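Local coordinates for protein DR hemagglutinin structural subunit (Escherichia coli, PDB 1UT1) that mediates adherence of uropathogenic bacteria to the upper urinary tract, binding the Dr blood group antigen and agglutinating human erythrocytes, at residues Gly15-Glu26 with Thr132-Gly143; Ala57-Lys68 with Gly107-Trp117. The protein carries 3 engineered substitutions. All coordinates share one frame; numbering follows the deposited sequence.

Contact 1: Gly15-Glu26 with Thr132-Gly143; sequences GTTGTTKLTVTE and TPPGNYTLTLTG. With EDO (1,2-ethanediol), chain H; EDO (1,2-ethanediol), chain N; SO4 (sulfate ion), chain O.
Strands 16-25 and 135-143 form a long antiparallel pair in the beta sandwich of this Dr-family adhesin. T17-T142 and T23-N136 are non-hydrogen-bonded pairs. G18-L141, T20-L139, L22-Y137 and V24-G135 are hydrogen-bonded pairs, and T20 N to L139 O is nearly straight (2.8 Å, 174°). One face carries polar pairs. The T17 OG1 and T142 OG1 hydroxyls lie 3.0 Å apart. T17 chi1 of -62° sets OG1 beside the backbone N and leaves CG2 anti to it; that methyl presses on T140 CG2 at 3.3 Å, a tight fit. T23 OG1 lies alongside N136 and donates in the carbonyl plane to its OD1 at 2.8 Å. D84 holds N136 ND2, which helps fix the amide. The other face is mostly apolar. V24 CG2 meets the Y137 ring obliquely, 3.7 Å from CD2. The ring hydroxyl is anchored, because Y137 OH donates to a lone pair of P133 O at 2.6 Å. L22, Y137 and L139 rest on L81 of strand 78-83, and L22 also reaches L90 and I50. At one end T16 OG1 bonds V32 N of the second subunit. A threonine-rich face backed by a leucine- and tyrosine-lined core face fits the immunoglobulin-like beta sandwich of fimbrial subunits.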
loop_
_atom_site.group_PDB
_atom_site.type_symbol
_atom_site.label_atom_id
_atom_site.label_comp_id
_atom_site.label_asym_id
_atom_site.label_seq_id
_atom_site.Cartn_x
_atom_site.Cartn_y
_atom_site.Cartn_z
ATOM N N GLY A 15 18.966 -3.949 3.576
ATOM C CA GLY A 15 18.563 -2.570 3.351
ATOM C C GLY A 15 17.064 -2.505 3.112
ATOM O O GLY A 15 16.337 -3.502 3.235
ATOM N N THR A 16 16.619 -1.368 2.628
ATOM C CA THR A 16 15.231 -1.208 2.317
ATOM C C THR A 16 14.935 -1.270 0.792
ATOM O O THR A 16 15.830 -1.423 -0.033
ATOM C CB THR A 16 14.683 0.030 2.952
ATOM O OG1 THR A 16 15.429 1.169 2.498
ATOM C CG2 THR A 16 14.842 -0.094 4.487
ATOM N N THR A 17 13.669 -1.148 0.456
ATOM C CA THR A 17 13.222 -1.298 -0.913
ATOM C C THR A 17 12.575 -0.025 -1.434
ATOM O O THR A 17 11.713 0.585 -0.759
ATOM C CB THR A 17 12.199 -2.450 -0.981
ATOM O OG1 THR A 17 12.846 -3.666 -0.581
ATOM C CG2 THR A 17 11.606 -2.617 -2.405
ATOM N N GLY A 18 13.010 0.387 -2.617
ATOM C CA GLY A 18 12.444 1.550 -3.287
ATOM C C GLY A 18 11.593 1.060 -4.472
ATOM O O GLY A 18 12.043 0.231 -5.276
ATOM N N THR A 19 10.383 1.601 -4.595
ATOM C CA THR A 19 9.501 1.218 -5.678
ATOM C C THR A 19 9.239 2.443 -6.547
ATOM O O THR A 19 8.784 3.470 -6.037
ATOM C CB THR A 19 8.182 0.680 -5.103
ATOM O OG1 THR A 19 8.461 -0.431 -4.229
ATOM C CG2 THR A 19 7.237 0.239 -6.220
ATOM N N THR A 20 9.596 2.346 -7.832
ATOM C CA THR A 20 9.406 3.426 -8.814
ATOM C C THR A 20 8.202 3.068 -9.661
ATOM O O THR A 20 8.142 1.986 -10.236
ATOM C CB THR A 20 10.655 3.552 -9.730
ATOM O OG1 THR A 20 11.784 3.959 -8.930
ATOM C CG2 THR A 20 10.417 4.590 -10.858
ATOM N N LYS A 21 7.199 3.933 -9.645
ATOM C CA LYS A 21 5.930 3.649 -10.288
ATOM C C LYS A 21 5.636 4.683 -11.345
ATOM O O LYS A 21 6.002 5.881 -11.205
ATOM C CB LYS A 21 4.817 3.686 -9.251
ATOM C CG LYS A 21 4.905 2.556 -8.228
ATOM C CD LYS A 21 3.661 2.537 -7.330
ATOM C CE LYS A 21 3.869 1.641 -6.102
ATOM N NZ LYS A 21 3.211 2.193 -4.871
ATOM N N LEU A 22 4.949 4.244 -12.394
ATOM C CA LEU A 22 4.567 5.159 -13.451
ATOM C C LEU A 22 3.277 4.641 -14.060
ATOM O O LEU A 22 3.201 3.494 -14.404
ATOM C CB LEU A 22 5.679 5.206 -14.550
ATOM C CG LEU A 22 5.295 5.974 -15.817
ATOM C CD1 LEU A 22 5.175 7.406 -15.513
ATOM C CD2 LEU A 22 6.284 5.731 -16.965
ATOM N N THR A 23 2.287 5.511 -14.229
ATOM C CA THR A 23 1.102 5.164 -14.988
ATOM C C THR A 23 1.242 5.769 -16.387
ATOM O O THR A 23 1.498 6.975 -16.542
ATOM C CB THR A 23 -0.170 5.685 -14.312
ATOM O OG1 THR A 23 -0.333 5.010 -13.052
ATOM C CG2 THR A 23 -1.381 5.439 -15.208
ATOM N N VAL A 24 1.093 4.919 -17.398
ATOM C CA VAL A 24 1.215 5.329 -18.798
ATOM C C VAL A 24 -0.214 5.487 -19.352
ATOM O O VAL A 24 -1.080 4.651 -19.091
ATOM C CB VAL A 24 1.986 4.262 -19.622
ATOM C CG1 VAL A 24 1.981 4.613 -21.156
ATOM C CG2 VAL A 24 3.431 4.172 -19.104
ATOM N N THR A 25 -0.469 6.603 -20.020
ATOM C CA THR A 25 -1.788 6.853 -20.574
ATOM C C THR A 25 -1.743 7.169 -22.072
ATOM O O THR A 25 -0.650 7.314 -22.667
ATOM C CB THR A 25 -2.466 8.033 -19.849
ATOM O OG1 THR A 25 -1.940 9.287 -20.333
ATOM C CG2 THR A 25 -2.255 7.933 -18.337
ATOM N N GLU A 26 -2.936 7.368 -22.655
ATOM C CA GLU A 26 -3.023 7.905 -24.011
ATOM C C GLU A 26 -3.047 9.441 -23.879
ATOM O O GLU A 26 -2.999 9.968 -22.772
ATOM C CB GLU A 26 -4.309 7.427 -24.689
ATOM C CG GLU A 26 -4.348 5.963 -24.984
ATOM C CD GLU A 26 -5.424 5.616 -25.984
ATOM O OE1 GLU A 26 -6.192 6.523 -26.366
ATOM O OE2 GLU A 26 -5.533 4.428 -26.345
ATOM N N THR A 132 4.211 2.136 -25.833
ATOM C CA THR A 132 3.968 1.369 -24.614
ATOM C C THR A 132 2.475 1.357 -24.315
ATOM O O THR A 132 1.842 2.400 -24.321
ATOM C CB THR A 132 4.714 2.025 -23.419
ATOM O OG1 THR A 132 6.123 1.970 -23.680
ATOM C CG2 THR A 132 4.398 1.295 -22.103
ATOM N N PRO A 133 1.904 0.184 -24.047
ATOM C CA PRO A 133 0.461 0.132 -23.740
ATOM C C PRO A 133 0.155 0.900 -22.441
ATOM O O PRO A 133 0.890 0.790 -21.446
ATOM C CB PRO A 133 0.188 -1.359 -23.524
ATOM C CG PRO A 133 1.327 -2.087 -24.111
ATOM C CD PRO A 133 2.518 -1.150 -24.037
ATOM N N PRO A 134 -0.980 1.596 -22.406
ATOM C CA PRO A 134 -1.395 2.249 -21.162
ATOM C C PRO A 134 -1.547 1.210 -20.030
ATOM O O PRO A 134 -1.979 0.069 -20.251
ATOM C CB PRO A 134 -2.760 2.860 -21.523
ATOM C CG PRO A 134 -2.621 3.152 -23.031
ATOM C CD PRO A 134 -1.828 1.987 -23.554
ATOM N N GLY A 135 -1.115 1.592 -18.833
ATOM C CA GLY A 135 -1.197 0.718 -17.674
ATOM C C GLY A 135 -0.325 1.271 -16.547
ATOM O O GLY A 135 0.188 2.387 -16.642
ATOM N N ASN A 136 -0.219 0.492 -15.470
ATOM C CA ASN A 136 0.602 0.842 -14.299
ATOM C C ASN A 136 1.847 0.003 -14.331
ATOM O O ASN A 136 1.791 -1.225 -14.459
ATOM C CB ASN A 136 -0.173 0.574 -12.993
ATOM C CG ASN A 136 -1.500 1.273 -12.971
ATOM O OD1 ASN A 136 -1.568 2.493 -13.138
ATOM N ND2 ASN A 136 -2.575 0.492 -12.957
ATOM N N TYR A 137 2.980 0.670 -14.250
ATOM C CA TYR A 137 4.275 0.031 -14.391
ATOM C C TYR A 137 5.064 0.265 -13.138
ATOM O O TYR A 137 4.965 1.315 -12.536
ATOM C CB TYR A 137 5.010 0.662 -15.583
ATOM C CG TYR A 137 4.411 0.257 -16.909
ATOM C CD1 TYR A 137 4.967 -0.789 -17.660
ATOM C CD2 TYR A 137 3.289 0.919 -17.415
ATOM C CE1 TYR A 137 4.379 -1.204 -18.864
ATOM C CE2 TYR A 137 2.723 0.554 -18.650
ATOM C CZ TYR A 137 3.230 -0.562 -19.325
ATOM O OH TYR A 137 2.671 -0.938 -20.533
ATOM N N THR A 138 5.890 -0.712 -12.781
ATOM C CA THR A 138 6.624 -0.653 -11.515
ATOM C C THR A 138 8.042 -1.218 -11.677
ATOM O O THR A 138 8.242 -2.227 -12.392
ATOM C CB THR A 138 5.843 -1.526 -10.406
ATOM O OG1 THR A 138 4.458 -1.128 -10.343
ATOM C CG2 THR A 138 6.454 -1.339 -9.037
ATOM N N LEU A 139 8.999 -0.614 -10.954
ATOM C CA LEU A 139 10.361 -1.126 -10.866
ATOM C C LEU A 139 10.708 -1.133 -9.379
ATOM O O LEU A 139 10.603 -0.108 -8.702
ATOM C CB LEU A 139 11.373 -0.254 -11.608
ATOM C CG LEU A 139 12.847 -0.541 -11.259
ATOM C CD1 LEU A 139 13.253 -1.935 -11.721
ATOM C CD2 LEU A 139 13.749 0.507 -11.922
ATOM N N THR A 140 11.041 -2.306 -8.853
ATOM C CA THR A 140 11.315 -2.428 -7.423
ATOM C C THR A 140 12.800 -2.767 -7.198
ATOM O O THR A 140 13.336 -3.686 -7.841
ATOM C CB THR A 140 10.420 -3.527 -6.828
ATOM O OG1 THR A 140 9.039 -3.162 -7.008
ATOM C CG2 THR A 140 10.700 -3.695 -5.352
ATOM N N LEU A 141 13.470 -1.983 -6.352
ATOM C CA LEU A 141 14.922 -2.143 -6.091
ATOM C C LEU A 141 15.159 -2.282 -4.588
ATOM O O LEU A 141 14.649 -1.490 -3.785
ATOM C CB LEU A 141 15.702 -0.928 -6.586
ATOM C CG LEU A 141 15.647 -0.680 -8.122
ATOM C CD1 LEU A 141 16.168 0.741 -8.468
ATOM C CD2 LEU A 141 16.460 -1.715 -8.838
ATOM N N THR A 142 15.933 -3.286 -4.222
ATOM C CA THR A 142 16.205 -3.571 -2.816
ATOM C C THR A 142 17.688 -3.396 -2.557
ATOM O O THR A 142 18.521 -3.921 -3.290
ATOM C CB THR A 142 15.815 -5.035 -2.465
ATOM O OG1 THR A 142 14.405 -5.203 -2.660
ATOM C CG2 THR A 142 16.182 -5.348 -0.963
ATOM N N GLY A 143 18.012 -2.720 -1.464
ATOM C CA GLY A 143 19.401 -2.454 -1.110
ATOM C C GLY A 143 20.066 -3.645 -0.483
ATOM O O GLY A 143 19.420 -4.483 0.171
HETATM C C1 EDO H . -3.941 2.585 -16.918
HETATM O O1 EDO H . -4.583 3.341 -15.903
HETATM C C2 EDO H . -4.256 3.222 -18.269
HETATM O O2 EDO H . -3.678 4.535 -18.326
HETATM C C1 EDO N . 16.317 -6.701 2.579
HETATM O O1 EDO N . 15.297 -5.760 2.887
HETATM C C2 EDO N . 16.862 -7.274 3.893
HETATM O O2 EDO N . 17.412 -6.223 4.716
HETATM S S SO4 O . 9.631 4.329 -1.815
HETATM O O1 SO4 O . 8.266 4.905 -2.058
HETATM O O2 SO4 O . 9.716 3.588 -0.544
HETATM O O3 SO4 O . 9.863 3.335 -2.904
HETATM O O4 SO4 O . 10.625 5.363 -2.018
HETATM O O HOH W 1 7.418 -3.080 -5.050
HETATM O O HOH W 2 12.748 1.937 -7.676
#

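Contact 2: Ala57-Lys68 with Gly107-Trp117; sequences ALGCDARQVALK and GVFYKNDVGSW. With EDO (1,2-ethanediol), chain K.
Strands 64-68 and 108-111 form a short antiparallel pair, which gives way to loops where the turn at C60-R63 meets V114-S116. The strand part is tightly packed. L67 and F109 form a hydrogen-bonded pair, with F109 N to L67 O at 2.8 Å and 176°. K111 N adds a bond to V65 O. On one face A66 CB sits 3.6 Å from Y110 CB and also touches V108 CG1. The Y110 ring stacks on W146 of strand 135-147, and F11 packs on A66 and V108. On the other face F109 has CG anti to the backbone N (chi1 -174°), which leads its ring off toward W102, where the planes are nearly parallel; L67 CD1 still lies obliquely to the ring. W117 meets W102 edge-to-face.

The loop side is more open and more polar. C60 to R63 is a type I beta turn, and several of its residues are exposed. G115 N points into it, bonds R63 O at 3.1 Å and makes a weak bond to C60 O. V114 lies against the turn, with CG1 3.6 Å from A62 C. S116, the centre of an inverse gamma turn, links the loops through its hydroxyl. S116 OG accepts from C60 N at 2.8 Å and donates to D61 OD2, which it meets from above the carboxylate plane. A water joins D61 OD2 to S116 N, closing a second path between the same residues. The C60 sulfur forms a disulfide with C28 of the second subunit, so this turn is tied to the assembly. V65 stands at the boundary of the two parts, its CG2 only 3.2 Å from G115 O. There a second water accepts from V65 N at 2.9 Å and donates to D113 O and G115 O.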
loop_
_atom_site.group_PDB
_atom_site.type_symbol
_atom_site.label_atom_id
_atom_site.label_comp_id
_atom_site.label_asym_id
_atom_site.label_seq_id
_atom_site.Cartn_x
_atom_site.Cartn_y
_atom_site.Cartn_z
ATOM N N ALA A 57 23.947 4.309 2.022
ATOM C CA ALA A 57 24.498 3.110 2.667
ATOM C C ALA A 57 25.212 3.541 3.938
ATOM O O ALA A 57 25.810 4.612 3.986
ATOM C CB ALA A 57 25.490 2.369 1.712
ATOM N N LEU A 58 25.129 2.706 4.963
ATOM C CA LEU A 58 25.846 2.933 6.224
ATOM C C LEU A 58 26.457 1.600 6.636
ATOM O O LEU A 58 25.812 0.570 6.496
ATOM C CB LEU A 58 24.880 3.410 7.326
ATOM C CG LEU A 58 24.086 4.705 7.038
ATOM C CD1 LEU A 58 22.589 4.394 6.712
ATOM C CD2 LEU A 58 24.194 5.697 8.201
ATOM N N GLY A 59 27.671 1.625 7.203
ATOM C CA GLY A 59 28.322 0.389 7.670
ATOM C C GLY A 59 28.900 -0.492 6.555
ATOM O O GLY A 59 29.183 -1.680 6.770
ATOM N N CYS A 60 29.106 0.098 5.375
ATOM C CA CYS A 60 29.549 -0.654 4.215
ATOM C C CYS A 60 30.924 -0.219 3.785
ATOM O O CYS A 60 31.263 -0.300 2.596
ATOM C CB CYS A 60 28.578 -0.441 3.040
ATOM S SG CYS A 60 26.850 -0.869 3.428
ATOM N N ASP A 61 31.739 0.208 4.740
ATOM C CA ASP A 61 33.079 0.684 4.375
ATOM C C ASP A 61 33.887 -0.382 3.636
ATOM O O ASP A 61 34.684 -0.064 2.760
ATOM C CB ASP A 61 33.832 1.264 5.584
ATOM C CG ASP A 61 33.328 2.662 5.974
ATOM O OD1 ASP A 61 33.700 3.162 7.058
ATOM O OD2 ASP A 61 32.561 3.272 5.193
ATOM N N ALA A 62 33.581 -1.644 3.900
ATOM C CA ALA A 62 34.299 -2.764 3.289
ATOM C C ALA A 62 33.465 -3.626 2.337
ATOM O O ALA A 62 33.826 -4.773 2.048
ATOM C CB ALA A 62 34.908 -3.655 4.397
ATOM N N ARG A 63 32.291 -3.139 1.940
ATOM C CA ARG A 63 31.433 -3.920 1.051
ATOM C C ARG A 63 31.115 -3.080 -0.177
ATOM O O ARG A 63 31.146 -1.847 -0.110
ATOM C CB ARG A 63 30.091 -4.268 1.728
ATOM C CG ARG A 63 30.223 -4.888 3.097
ATOM C CD ARG A 63 30.571 -6.354 3.011
ATOM N NE ARG A 63 30.590 -6.958 4.343
ATOM C CZ ARG A 63 30.757 -8.250 4.578
ATOM N NH1 ARG A 63 30.769 -8.704 5.824
ATOM N NH2 ARG A 63 30.912 -9.090 3.567
ATOM N N GLN A 64 30.669 -3.752 -1.230
ATOM C CA GLN A 64 30.219 -3.068 -2.462
ATOM C C GLN A 64 28.700 -2.894 -2.429
ATOM O O GLN A 64 27.951 -3.866 -2.482
ATOM C CB GLN A 64 30.605 -3.883 -3.686
ATOM C CG GLN A 64 32.088 -3.824 -3.957
ATOM C CD GLN A 64 32.515 -4.753 -5.071
ATOM O OE1 GLN A 64 32.287 -4.473 -6.261
ATOM N NE2 GLN A 64 33.038 -5.910 -4.698
ATOM N N VAL A 65 28.259 -1.654 -2.319
ATOM C CA VAL A 65 26.837 -1.334 -2.262
ATOM C C VAL A 65 26.166 -1.838 -3.528
ATOM O O VAL A 65 26.731 -1.723 -4.632
ATOM C CB VAL A 65 26.655 0.189 -2.112
ATOM C CG1 VAL A 65 25.186 0.590 -2.292
ATOM C CG2 VAL A 65 27.188 0.633 -0.730
ATOM N N ALA A 66 24.920 -2.290 -3.385
ATOM C CA ALA A 66 24.202 -2.899 -4.497
ATOM C C ALA A 66 22.690 -2.751 -4.406
ATOM O O ALA A 66 22.114 -2.682 -3.317
ATOM C CB ALA A 66 24.574 -4.347 -4.603
ATOM N N LEU A 67 22.045 -2.718 -5.567
ATOM C CA LEU A 67 20.600 -2.682 -5.631
ATOM C C LEU A 67 20.172 -3.883 -6.458
ATOM O O LEU A 67 20.704 -4.112 -7.561
ATOM C CB LEU A 67 20.146 -1.405 -6.355
ATOM C CG LEU A 67 20.735 -0.115 -5.804
ATOM C CD1 LEU A 67 20.338 1.051 -6.764
ATOM C CD2 LEU A 67 20.175 0.131 -4.404
ATOM N N LYS A 68 19.224 -4.644 -5.946
ATOM C CA LYS A 68 18.743 -5.792 -6.690
ATOM C C LYS A 68 17.332 -5.495 -7.171
ATOM O O LYS A 68 16.452 -5.168 -6.378
ATOM C CB LYS A 68 18.729 -7.058 -5.802
ATOM C CG LYS A 68 18.094 -8.268 -6.527
ATOM C CD LYS A 68 18.879 -9.509 -6.276
ATOM C CE LYS A 68 18.367 -10.683 -7.132
ATOM N NZ LYS A 68 17.096 -10.364 -7.837
ATOM N N GLY A 107 20.403 -8.764 -12.776
ATOM C CA GLY A 107 19.382 -8.104 -11.947
ATOM C C GLY A 107 19.966 -7.273 -10.800
ATOM O O GLY A 107 19.238 -6.533 -10.140
ATOM N N VAL A 108 21.276 -7.389 -10.578
ATOM C CA VAL A 108 21.932 -6.619 -9.535
ATOM C C VAL A 108 22.745 -5.485 -10.150
ATOM O O VAL A 108 23.506 -5.687 -11.117
ATOM C CB VAL A 108 22.857 -7.518 -8.652
ATOM C CG1 VAL A 108 23.535 -6.669 -7.533
ATOM C CG2 VAL A 108 22.031 -8.716 -8.053
ATOM N N PHE A 109 22.568 -4.283 -9.613
ATOM C CA PHE A 109 23.321 -3.121 -10.058
ATOM C C PHE A 109 24.215 -2.755 -8.879
ATOM O O PHE A 109 23.722 -2.339 -7.825
ATOM C CB PHE A 109 22.327 -1.992 -10.407
ATOM C CG PHE A 109 22.965 -0.769 -11.020
ATOM C CD1 PHE A 109 23.421 -0.791 -12.356
ATOM C CD2 PHE A 109 23.078 0.432 -10.277
ATOM C CE1 PHE A 109 24.014 0.373 -12.929
ATOM C CE2 PHE A 109 23.655 1.572 -10.844
ATOM C CZ PHE A 109 24.053 1.556 -12.191
ATOM N N TYR A 110 25.507 -3.072 -8.987
ATOM C CA TYR A 110 26.414 -2.928 -7.838
ATOM C C TYR A 110 27.558 -1.980 -8.130
ATOM O O TYR A 110 27.971 -1.838 -9.286
ATOM C CB TYR A 110 26.950 -4.292 -7.367
ATOM C CG TYR A 110 27.945 -4.948 -8.338
ATOM C CD1 TYR A 110 27.523 -5.933 -9.236
ATOM C CD2 TYR A 110 29.314 -4.668 -8.266
ATOM C CE1 TYR A 110 28.438 -6.575 -10.092
ATOM C CE2 TYR A 110 30.226 -5.289 -9.134
ATOM C CZ TYR A 110 29.781 -6.271 -10.007
ATOM O OH TYR A 110 30.668 -6.887 -10.867
ATOM N N LYS A 111 28.071 -1.340 -7.085
ATOM C CA LYS A 111 29.114 -0.341 -7.231
ATOM C C LYS A 111 30.471 -1.026 -7.381
ATOM O O LYS A 111 30.715 -2.078 -6.775
ATOM C CB LYS A 111 29.111 0.617 -6.023
ATOM C CG LYS A 111 29.973 1.861 -6.237
ATOM C CD LYS A 111 29.826 2.842 -5.076
ATOM C CE LYS A 111 30.422 4.206 -5.413
ATOM N NZ LYS A 111 31.854 4.100 -5.796
ATOM N N ASN A 112 31.299 -0.511 -8.280
ATOM C CA ASN A 112 32.565 -1.211 -8.595
ATOM C C ASN A 112 33.592 -1.224 -7.455
ATOM O O ASN A 112 34.537 -2.010 -7.503
ATOM C CB ASN A 112 33.220 -0.631 -9.859
ATOM C CG ASN A 112 32.460 -0.943 -11.106
ATOM O OD1 ASN A 112 32.883 -0.575 -12.196
ATOM N ND2 ASN A 112 31.330 -1.618 -10.972
ATOM N N ASP A 113 33.468 -0.304 -6.495
ATOM C CA ASP A 113 34.392 -0.246 -5.329
ATOM C C ASP A 113 33.622 -0.321 -4.032
ATOM O O ASP A 113 32.454 0.089 -3.978
ATOM C CB ASP A 113 35.164 1.072 -5.280
ATOM C CG ASP A 113 35.408 1.668 -6.633
ATOM O OD1 ASP A 113 36.564 2.028 -6.906
ATOM O OD2 ASP A 113 34.436 1.938 -7.355
ATOM N N VAL A 114 34.330 -0.634 -2.943
ATOM C CA VAL A 114 33.685 -0.683 -1.626
ATOM C C VAL A 114 33.460 0.716 -1.072
ATOM O O VAL A 114 34.024 1.689 -1.560
ATOM C CB VAL A 114 34.507 -1.524 -0.582
ATOM C CG1 VAL A 114 34.592 -2.993 -0.998
ATOM C CG2 VAL A 114 35.916 -0.895 -0.355
ATOM N N GLY A 115 32.639 0.819 -0.038
ATOM C CA GLY A 115 32.419 2.099 0.602
ATOM C C GLY A 115 30.939 2.360 0.827
ATOM O O GLY A 115 30.080 1.857 0.090
ATOM N N SER A 116 30.652 3.144 1.856
ATOM C CA SER A 116 29.279 3.480 2.222
ATOM C C SER A 116 28.763 4.618 1.346
ATOM O O SER A 116 28.655 5.748 1.788
ATOM C CB SER A 116 29.233 3.891 3.695
ATOM O OG SER A 116 29.523 2.764 4.501
ATOM N N TRP A 117 28.432 4.297 0.102
ATOM C CA TRP A 117 27.989 5.292 -0.860
ATOM C C TRP A 117 26.611 5.857 -0.509
ATOM O O TRP A 117 25.698 5.112 -0.098
ATOM C CB TRP A 117 27.910 4.643 -2.245
ATOM C CG TRP A 117 27.616 5.593 -3.329
ATOM C CD1 TRP A 117 28.494 6.485 -3.901
ATOM C CD2 TRP A 117 26.372 5.729 -4.050
ATOM N NE1 TRP A 117 27.877 7.144 -4.941
ATOM C CE2 TRP A 117 26.577 6.712 -5.047
ATOM C CE3 TRP A 117 25.104 5.117 -3.943
ATOM C CZ2 TRP A 117 25.573 7.093 -5.952
ATOM C CZ3 TRP A 117 24.098 5.506 -4.846
ATOM C CH2 TRP A 117 24.341 6.500 -5.827
HETATM C C1 EDO K . 30.888 3.558 7.845
HETATM O O1 EDO K . 31.712 3.391 8.997
HETATM C C2 EDO K . 29.428 3.420 8.285
HETATM O O2 EDO K . 28.656 4.496 7.732
HETATM O O HOH W 3 32.958 4.552 2.784
HETATM O O HOH W 4 30.117 0.605 -2.420
#

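Overall arrangement
Contact 1 lies closer to the centre of the fold and has few exposed residues. Contact 2 lies farther out and has more of them; the two centres are about 23 Å apart. Contact 2 is nested in the loop closed by contact 1. They share a sheet, because strand 135-147 neighbours strand 64-69 and a probable hydrogen bond runs from K68 N to T142 O (2.8 Å). Contact 1 is regular pairing along two long strands, with threonines on one face and core leucines on the other. Contact 2 has only a short strand pair with aromatic side chains, then loops. Both touch the second subunit, into which A57 and L58 of contact 2 continue the sheet. Contact 1 also reaches the third subunit through E26.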